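Local atomic coordinates of UspA1 (Moraxella catarrhalis, PDB entry 3NTN), a protein that acts as a trimeric autotransporter adhesin on the bacterial outer membrane, probably attaching the cell to fibronectin and to the host receptor CEACAM1. Residues 40-45 with 53-58; 47-52 with 61-66. One frame throughout, in Å; residues are numbered along the deposited sequence.

Contact 1: residues 40-45 with 53-58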
loop_
_atom_site.group_PDB
_atom_site.type_symbol
_atom_site.label_atom_id
_atom_site.label_comp_id
_atom_site.label_asym_id
_atom_site.label_seq_id
_atom_site.Cartn_x
_atom_site.Cartn_y
_atom_site.Cartn_z
ATOM N N THR B 40 -18.859 -19.814 -7.287
ATOM C CA THR B 40 -18.714 -19.516 -8.706
ATOM C C THR B 40 -17.307 -19.839 -9.194
ATOM O O THR B 40 -16.315 -19.405 -8.617
ATOM C CB THR B 40 -18.995 -18.009 -9.003
ATOM O OG1 THR B 40 -20.323 -17.675 -8.643
ATOM C CG2 THR B 40 -18.806 -17.689 -10.461
ATOM N N ILE B 41 -17.228 -20.587 -10.278
ATOM C CA ILE B 41 -15.948 -20.686 -10.982
ATOM C C ILE B 41 -16.167 -20.188 -12.392
ATOM O O ILE B 41 -17.046 -20.658 -13.093
ATOM C CB ILE B 41 -15.358 -22.081 -10.925
ATOM C CG1 ILE B 41 -15.112 -22.477 -9.463
ATOM C CG2 ILE B 41 -14.076 -22.182 -11.765
ATOM C CD1 ILE B 41 -15.017 -23.953 -9.237
ATOM N N ALA B 42 -15.418 -19.161 -12.759
ATOM C CA ALA B 42 -15.573 -18.534 -14.026
ATOM C C ALA B 42 -14.990 -19.452 -15.133
ATOM O O ALA B 42 -15.483 -19.435 -16.254
ATOM C CB ALA B 42 -14.891 -17.203 -14.041
ATOM N N GLY B 43 -13.972 -20.259 -14.802
ATOM C CA GLY B 43 -13.267 -21.045 -15.818
ATOM C C GLY B 43 -11.853 -21.402 -15.421
ATOM O O GLY B 43 -11.418 -21.184 -14.284
ATOM N N GLY B 44 -11.106 -21.938 -16.370
ATOM C CA GLY B 44 -9.763 -22.408 -16.118
ATOM C C GLY B 44 -9.848 -23.870 -15.762
ATOM O O GLY B 44 -10.712 -24.582 -16.259
ATOM N N ARG B 45 -8.980 -24.312 -14.864
ATOM C CA ARG B 45 -8.645 -25.729 -14.731
ATOM C C ARG B 45 -8.296 -26.027 -13.295
ATOM O O ARG B 45 -7.539 -25.295 -12.685
ATOM C CB ARG B 45 -7.436 -26.058 -15.624
ATOM C CG ARG B 45 -6.935 -27.551 -15.499
ATOM C CD ARG B 45 -6.021 -28.013 -16.665
ATOM N NE ARG B 45 -4.786 -27.225 -16.790
ATOM C CZ ARG B 45 -3.640 -27.506 -16.165
ATOM N NH1 ARG B 45 -3.570 -28.546 -15.344
ATOM N NH2 ARG B 45 -2.554 -26.739 -16.342
ATOM N N GLY B 53 -20.504 -18.199 -1.413
ATOM C CA GLY B 53 -20.384 -16.940 -2.115
ATOM C C GLY B 53 -18.975 -16.702 -2.646
ATOM O O GLY B 53 -18.587 -15.554 -2.939
ATOM N N SER B 54 -18.226 -17.786 -2.788
ATOM C CA SER B 54 -16.867 -17.730 -3.212
ATOM C C SER B 54 -16.695 -17.620 -4.745
ATOM O O SER B 54 -17.619 -17.784 -5.531
ATOM C CB SER B 54 -16.091 -18.952 -2.683
ATOM O OG SER B 54 -16.600 -20.156 -3.247
ATOM N N PHE B 55 -15.494 -17.298 -5.163
ATOM C CA PHE B 55 -15.248 -17.053 -6.537
ATOM C C PHE B 55 -13.810 -17.441 -6.836
ATOM O O PHE B 55 -12.910 -17.019 -6.138
ATOM C CB PHE B 55 -15.496 -15.580 -6.879
ATOM C CG PHE B 55 -15.157 -15.243 -8.301
ATOM C CD1 PHE B 55 -16.064 -15.471 -9.325
ATOM C CD2 PHE B 55 -13.883 -14.750 -8.624
ATOM C CE1 PHE B 55 -15.723 -15.172 -10.731
ATOM C CE2 PHE B 55 -13.525 -14.448 -9.976
ATOM C CZ PHE B 55 -14.459 -14.664 -11.033
ATOM N N ALA B 56 -13.606 -18.283 -7.847
ATOM C CA ALA B 56 -12.254 -18.649 -8.307
ATOM C C ALA B 56 -12.240 -18.559 -9.814
ATOM O O ALA B 56 -13.249 -18.787 -10.459
ATOM C CB ALA B 56 -11.886 -20.104 -7.851
ATOM N N ALA B 57 -11.100 -18.166 -10.394
ATOM C CA ALA B 57 -10.862 -18.360 -11.845
ATOM C C ALA B 57 -9.360 -18.557 -12.087
ATOM O O ALA B 57 -8.559 -18.001 -11.368
ATOM C CB ALA B 57 -11.385 -17.167 -12.601
ATOM N N GLY B 58 -8.983 -19.312 -13.103
ATOM C CA GLY B 58 -7.594 -19.474 -13.481
ATOM C C GLY B 58 -7.211 -20.932 -13.291
ATOM O O GLY B 58 -8.012 -21.833 -13.555
HETATM O O HOH W 1 -20.002 -16.624 -6.357
#

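Contact 2: residues 47-52 with 61-66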
loop_
_atom_site.group_PDB
_atom_site.type_symbol
_atom_site.label_atom_id
_atom_site.label_comp_id
_atom_site.label_asym_id
_atom_site.label_seq_id
_atom_site.Cartn_x
_atom_site.Cartn_y
_atom_site.Cartn_z
ATOM N N ASN B 47 -9.844 -25.841 -10.471
ATOM C CA ASN B 47 -10.322 -24.930 -9.418
ATOM C C ASN B 47 -11.327 -25.591 -8.462
ATOM O O ASN B 47 -12.126 -26.451 -8.859
ATOM C CB ASN B 47 -10.965 -23.674 -9.999
ATOM C CG ASN B 47 -9.997 -22.845 -10.835
ATOM O OD1 ASN B 47 -9.019 -22.328 -10.315
ATOM N ND2 ASN B 47 -10.270 -22.713 -12.128
ATOM N N GLN B 48 -11.253 -25.179 -7.199
ATOM C CA GLN B 48 -12.282 -25.481 -6.209
ATOM C C GLN B 48 -12.874 -24.197 -5.653
ATOM O O GLN B 48 -12.226 -23.140 -5.667
ATOM C CB GLN B 48 -11.727 -26.317 -5.071
ATOM C CG GLN B 48 -11.162 -27.646 -5.526
ATOM C CD GLN B 48 -10.464 -28.348 -4.404
ATOM O OE1 GLN B 48 -10.658 -28.014 -3.218
ATOM N NE2 GLN B 48 -9.635 -29.337 -4.753
ATOM N N ALA B 49 -14.133 -24.289 -5.253
ATOM C CA ALA B 49 -14.766 -23.241 -4.529
ATOM C C ALA B 49 -15.751 -23.853 -3.523
ATOM O O ALA B 49 -16.942 -23.991 -3.769
ATOM C CB ALA B 49 -15.424 -22.225 -5.474
ATOM N N THR B 50 -15.217 -24.247 -2.380
ATOM C CA THR B 50 -16.041 -24.780 -1.314
ATOM C C THR B 50 -16.721 -23.713 -0.432
ATOM O O THR B 50 -17.630 -24.045 0.319
ATOM C CB THR B 50 -15.273 -25.752 -0.439
ATOM O OG1 THR B 50 -14.276 -25.020 0.294
ATOM C CG2 THR B 50 -14.596 -26.903 -1.307
ATOM N N GLY B 51 -16.336 -22.447 -0.507
ATOM C CA GLY B 51 -16.986 -21.507 0.378
ATOM C C GLY B 51 -18.308 -20.927 -0.084
ATOM O O GLY B 51 -18.533 -20.756 -1.315
ATOM N N LYS B 52 -19.175 -20.570 0.878
ATOM C CA LYS B 52 -20.361 -19.764 0.496
ATOM C C LYS B 52 -19.962 -18.438 -0.207
ATOM O O LYS B 52 -19.137 -17.708 0.314
ATOM C CB LYS B 52 -21.365 -19.526 1.643
ATOM C CG LYS B 52 -21.482 -20.672 2.615
ATOM C CD LYS B 52 -22.802 -20.636 3.376
ATOM C CE LYS B 52 -22.750 -21.393 4.699
ATOM N NZ LYS B 52 -21.602 -22.357 4.824
ATOM N N ASN B 61 -6.874 -22.931 -8.186
ATOM C CA ASN B 61 -7.241 -22.065 -7.058
ATOM C C ASN B 61 -8.172 -22.791 -6.133
ATOM O O ASN B 61 -8.891 -23.695 -6.590
ATOM C CB ASN B 61 -7.900 -20.795 -7.565
ATOM C CG ASN B 61 -6.983 -20.019 -8.476
ATOM O OD1 ASN B 61 -5.987 -19.480 -8.012
ATOM N ND2 ASN B 61 -7.261 -20.015 -9.796
ATOM N N LYS B 62 -8.149 -22.425 -4.850
ATOM C CA LYS B 62 -9.100 -22.929 -3.900
ATOM C C LYS B 62 -9.736 -21.739 -3.230
ATOM O O LYS B 62 -9.098 -21.032 -2.467
ATOM C CB LYS B 62 -8.410 -23.783 -2.833
ATOM C CG LYS B 62 -7.844 -25.107 -3.358
ATOM C CD LYS B 62 -7.281 -25.969 -2.172
ATOM C CE LYS B 62 -6.869 -27.357 -2.620
ATOM N NZ LYS B 62 -6.054 -27.258 -3.876
ATOM N N ALA B 63 -11.018 -21.532 -3.501
ATOM C CA ALA B 63 -11.720 -20.418 -2.936
ATOM C C ALA B 63 -12.610 -21.092 -1.916
ATOM O O ALA B 63 -13.847 -21.168 -2.110
ATOM C CB ALA B 63 -12.503 -19.770 -4.004
ATOM N N ASN B 64 -11.958 -21.569 -0.832
ATOM C CA ASN B 64 -12.516 -22.547 0.106
ATOM C C ASN B 64 -12.804 -22.020 1.501
ATOM O O ASN B 64 -12.499 -22.660 2.488
ATOM C CB ASN B 64 -11.643 -23.815 0.192
ATOM C CG ASN B 64 -11.652 -24.638 -1.106
ATOM O OD1 ASN B 64 -12.270 -24.250 -2.103
ATOM N ND2 ASN B 64 -10.929 -25.776 -1.100
ATOM N N ALA B 65 -13.400 -20.833 1.580
ATOM C CA ALA B 65 -13.988 -20.336 2.851
ATOM C C ALA B 65 -14.976 -19.284 2.441
ATOM O O ALA B 65 -14.977 -18.792 1.241
ATOM C CB ALA B 65 -12.946 -19.748 3.732
ATOM N N ASP B 66 -15.824 -18.889 3.379
ATOM C CA ASP B 66 -16.902 -18.033 2.985
ATOM C C ASP B 66 -16.356 -16.750 2.337
ATOM O O ASP B 66 -15.393 -16.180 2.814
ATOM C CB ASP B 66 -17.854 -17.766 4.141
ATOM C CG ASP B 66 -18.549 -19.049 4.640
ATOM O OD1 ASP B 66 -19.138 -18.972 5.742
ATOM O OD2 ASP B 66 -18.518 -20.109 3.933
#

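Contact 1: residues 40-45 with 53-58
Strands 40-42 and 55-57 run side by side in the same direction, 4.9 Å apart at their axes, as on successive coils of the left-handed parallel beta-roll of YadA-like heads. Two nearly axial bonds hold the middle: Ala56 N gives to Thr40 O at 3.0 Å, and Ala42 N to Ala56 O at 3.2 Å. The tight face is that of Thr40, Ala42, Phe55 and Ala57, turned to the other two subunits. With CG anti to its backbone N (chi1 176°), the Phe55 ring leans forward along its own strand, so that Thr40 CG2 meets its edge at CD1, 3.7 Å away, while Ala42 CB touches CZ obliquely and Ala57 CB at 3.8 Å. The far face is looser, Ile41 CG1 standing 4.3 Å from Ala56 CB. One water joins Thr40 OG1 to Ser54 O, and at the other end Arg45 turns away, its NE in a salt bridge with Asp38 of the second subunit. There a beta bulge, closed by Gly58 N to Gly43 O and Arg45 N to Gly58 O, shifts the register by one. Phe55 packs on Phe55 of the second subunit and Ala57 of the third, whereas Ile41 and Ser54 lean on strand 48-49 and strand 40-42 bonds back to strand 25-26.

Contact 2: residues 47-52 with 61-66
The side-chain amides of Asn47 and Asn61 lie side by side and nearly coplanar, 3° apart. Asn47 OD1 is gripped twice, by Asn61 N at 3.1 Å on a lone pair and by Asn61 ND2 at 3.0 Å; ND2 lies in the carbonyl plane of Asn47, while OD1 is tilted 21° out of the Asn61 amide plane. Asn47 ND2 binds Gly58, and Asn61 ND2 also reaches Gly72 O. Asn64 ND2 gives in plane to Gln48 OE1, 3.1 Å away, whereas Thr50 N approaches Asn64 OD1 from above the plane at 3.0 Å. Two bonds thus fix the rotation of this group. Such turn-by-turn repetition of equivalent residues is characteristic of the left-handed parallel beta-roll of YadA-like heads: Asn61 OD1 accepts from Asn75 N on the next coil, as Asn32 OD1 does from Asn47 N on the one before. The backbones bond through Gln48 N to Asn61 O, a nearly straight link (173°), and through Ala63 N to Gln48 O. Ala49 CB and Ala63 CB touch on the buried side. At the exposed end Lys52 N gives to Asp66 OD2 at 3.2 Å, and Lys52 NZ adds a long salt bridge to the same oxygen.

Overall arrangement
Contacts 1 and 2 join successive coils of one beta-roll on two different faces, their segments alternating along the chain and their centres about 8 Å apart. The corner of contact 1 is tied to the asparagine pair of contact 2 by Asn47 ND2, 2.8 Å from Gly58 O. Inside the roll, Ser54 OG lies 3.3 Å from Ala49 CB, and Phe55 O packs on Ala63 CB at 3.5 Å. Only contact 1 reaches the partner subunits of the trimer. The nickel site of His216 and His220 lies at the C-terminal end of the long helix 182-217, consistent with the coiled stalk; these histidines probably belong to a purification tag, so the site has no bearing on the contacts.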